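Local coordinates for esterase (Rhizomucor miehei, PDB 4WY5), which probably acts as a carboxylesterase of the alpha/beta hydrolase fold, cleaving carboxylic ester bonds, at residues A[6-10]-A[11-15]. Residues are numbered along the deposited sequence; the frame is centred on the assembly and turned at random.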
ATOM      1  N   PRO A   6       6.589 -11.711 -14.404  1.00 28.56           N
ATOM      2  CA  PRO A   6       6.031 -12.282 -13.162  1.00 29.29           C
ATOM      3  C   PRO A   6       4.589 -12.793 -13.301  1.00 26.26           C
ATOM      4  O   PRO A   6       3.879 -12.408 -14.243  1.00 28.11           O
ATOM      5  CB  PRO A   6       6.081 -11.100 -12.170  1.00 21.96           C
ATOM      6  CG  PRO A   6       6.091  -9.876 -13.029  1.00 25.53           C
ATOM      7  CD  PRO A   6       6.908 -10.276 -14.240  1.00 30.06           C
ATOM      8  N   PRO A   7       4.165 -13.666 -12.371  1.00 23.82           N
ATOM      9  CA  PRO A   7       2.770 -14.128 -12.286  1.00 25.86           C
ATOM     10  C   PRO A   7       1.738 -13.000 -12.060  1.00 26.99           C
ATOM     11  O   PRO A   7       2.028 -11.993 -11.384  1.00 22.35           O
ATOM     12  CB  PRO A   7       2.781 -15.082 -11.068  1.00 21.98           C
ATOM     13  CG  PRO A   7       4.215 -15.506 -10.898  1.00 21.45           C
ATOM     14  CD  PRO A   7       5.049 -14.351 -11.400  1.00 28.01           C
ATOM     15  N   ILE A   8       0.544 -13.182 -12.629  1.00 22.26           N
ATOM     16  CA  ILE A   8      -0.596 -12.324 -12.330  1.00 22.78           C
ATOM     17  C   ILE A   8      -1.703 -13.179 -11.692  1.00 26.39           C
ATOM     18  O   ILE A   8      -1.737 -14.400 -11.886  1.00 24.48           O
ATOM     19  CB  ILE A   8      -1.141 -11.612 -13.597  1.00 22.60           C
ATOM     20  CG1 ILE A   8      -1.603 -12.633 -14.640  1.00 24.51           C
ATOM     21  CG2 ILE A   8      -0.087 -10.684 -14.195  1.00 20.73           C
ATOM     22  CD1 ILE A   8      -2.269 -12.015 -15.883  1.00 23.35           C
ATOM     23  N   HIS A   9      -2.618 -12.542 -10.957  1.00 24.32           N
ATOM     24  CA  HIS A   9      -3.728 -13.265 -10.327  1.00 20.64           C
ATOM     25  C   HIS A   9      -4.619 -13.939 -11.391  1.00 24.40           C
ATOM     26  O   HIS A   9      -4.909 -13.349 -12.444  1.00 26.10           O
ATOM     27  CB  HIS A   9      -4.550 -12.307  -9.452  1.00 19.52           C
ATOM     28  CG  HIS A   9      -5.514 -12.987  -8.527  1.00 23.95           C
ATOM     29  ND1 HIS A   9      -6.677 -13.582  -8.975  1.00 23.70           N
ATOM     30  CD2 HIS A   9      -5.500 -13.147  -7.179  1.00 25.12           C
ATOM     31  CE1 HIS A   9      -7.334 -14.084  -7.939  1.00 28.61           C
ATOM     32  NE2 HIS A   9      -6.641 -13.844  -6.841  1.00 25.76           N
ATOM     33  N   PRO A  10      -5.034 -15.191 -11.129  1.00 26.93           N
ATOM     34  CA  PRO A  10      -5.871 -15.976 -12.049  1.00 25.26           C
ATOM     35  C   PRO A  10      -7.089 -15.223 -12.586  1.00 24.74           C
ATOM     36  O   PRO A  10      -7.438 -15.423 -13.747  1.00 29.34           O
ATOM     37  CB  PRO A  10      -6.314 -17.168 -11.188  1.00 21.44           C
ATOM     38  CG  PRO A  10      -5.189 -17.354 -10.218  1.00 27.43           C
ATOM     39  CD  PRO A  10      -4.611 -15.980  -9.954  1.00 26.64           C
ATOM     40  N   VAL A  11      -7.713 -14.369 -11.778  1.00 28.28           N
ATOM     41  CA  VAL A  11      -8.854 -13.577 -12.245  1.00 23.57           C
ATOM     42  C   VAL A  11      -8.458 -12.653 -13.403  1.00 24.20           C
ATOM     43  O   VAL A  11      -9.229 -12.484 -14.341  1.00 27.47           O
ATOM     44  CB  VAL A  11      -9.470 -12.747 -11.095  1.00 23.33           C
ATOM     45  CG1 VAL A  11     -10.297 -11.579 -11.629  1.00 21.65           C
ATOM     46  CG2 VAL A  11     -10.331 -13.634 -10.196  1.00 27.21           C
ATOM     47  N   TYR A  12      -7.253 -12.080 -13.352  1.00 27.19           N
ATOM     48  CA  TYR A  12      -6.787 -11.167 -14.407  1.00 26.62           C
ATOM     49  C   TYR A  12      -6.398 -11.968 -15.636  1.00 30.14           C
ATOM     50  O   TYR A  12      -6.607 -11.530 -16.776  1.00 31.87           O
ATOM     51  CB  TYR A  12      -5.593 -10.320 -13.937  1.00 21.77           C
ATOM     52  CG  TYR A  12      -5.916  -9.504 -12.705  1.00 23.57           C
ATOM     53  CD1 TYR A  12      -7.162  -8.893 -12.555  1.00 25.39           C
ATOM     54  CD2 TYR A  12      -5.011  -9.406 -11.662  1.00 22.64           C
ATOM     55  CE1 TYR A  12      -7.482  -8.174 -11.413  1.00 21.74           C
ATOM     56  CE2 TYR A  12      -5.314  -8.695 -10.513  1.00 24.10           C
ATOM     57  CZ  TYR A  12      -6.549  -8.078 -10.389  1.00 25.60           C
ATOM     58  OH  TYR A  12      -6.853  -7.373  -9.240  1.00 20.04           O
ATOM     59  N   ALA A  13      -5.828 -13.149 -15.408  1.00 29.23           N
ATOM     60  CA  ALA A  13      -5.467 -14.022 -16.524  1.00 32.84           C
ATOM     61  C   ALA A  13      -6.712 -14.522 -17.258  1.00 35.66           C
ATOM     62  O   ALA A  13      -6.731 -14.570 -18.490  1.00 39.76           O
ATOM     63  CB  ALA A  13      -4.621 -15.201 -16.042  1.00 26.20           C
ATOM     64  N   ALA A  14      -7.752 -14.874 -16.505  1.00 29.03           N
ATOM     65  CA  ALA A  14      -8.996 -15.337 -17.108  1.00 32.81           C
ATOM     66  C   ALA A  14      -9.678 -14.232 -17.909  1.00 43.08           C
ATOM     67  O   ALA A  14     -10.215 -14.482 -18.998  1.00 43.38           O
ATOM     68  CB  ALA A  14      -9.926 -15.861 -16.052  1.00 36.38           C
ATOM     69  N   ALA A  15      -9.630 -13.006 -17.389  1.00 38.33           N
ATOM     70  CA  ALA A  15     -10.272 -11.878 -18.067  1.00 38.45           C
ATOM     71  C   ALA A  15      -9.593 -11.508 -19.388  1.00 40.60           C
ATOM     72  O   ALA A  15     -10.272 -11.169 -20.361  1.00 47.21           O
ATOM     73  CB  ALA A  15     -10.309 -10.667 -17.148  1.00 35.76           C
TER
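The imidazole of His9 meets the start of helix 10-19 with its edge: Val11 N lies 9° out of the ring plane and donates to His9 ND1 over 3.1 Å, an almost straight bond with an N-H...N angle of 167°. Pro10 CD rests on one face of this ring, displaced toward its rim. The edge of the imidazole also points at the face of the Tyr12 phenol ring in an edge-to-face pair, with centroids 6.0 Å apart. Alongside, His9 CB approaches the Tyr12 ring obliquely, 3.7 Å from Tyr12 CD2.

This is the N-cap of the helix, with a histidine side chain as the capping acceptor. His9 CG stands anti to its backbone N (chi1 -167°), which brings the ring back beside Val11, where Val11 CG2 lies 3.8 Å from His9 CE1. Because ND1 is the acceptor here, the proton of a neutral ring would be expected on NE2. The carbonyl His9 O takes two backbone donors at once: Ala13 N in the carbonyl plane at 3.1 Å, and Tyr12 N from above that plane in a more bent bond. Ala14 N to Pro10 O, 2.8 Å, carries the helical pattern onward. Before the cap, Ile8 reaches across the first turn, its CD1 4.0 Å from Ala13 CB and also against Tyr12 CB.

The N-terminal arm thus turns into helix 10-19 at the protein surface. Tyr12, buried, packs on Val291 of strand 290-291 and on Phe294, and its hydroxyl is hydrogen-bonded to Thr301; His9 rests on Pro302 and Gln303 at the start of helix 302-319, while Pro6 and Pro7 pack on Gln273 of the second subunit.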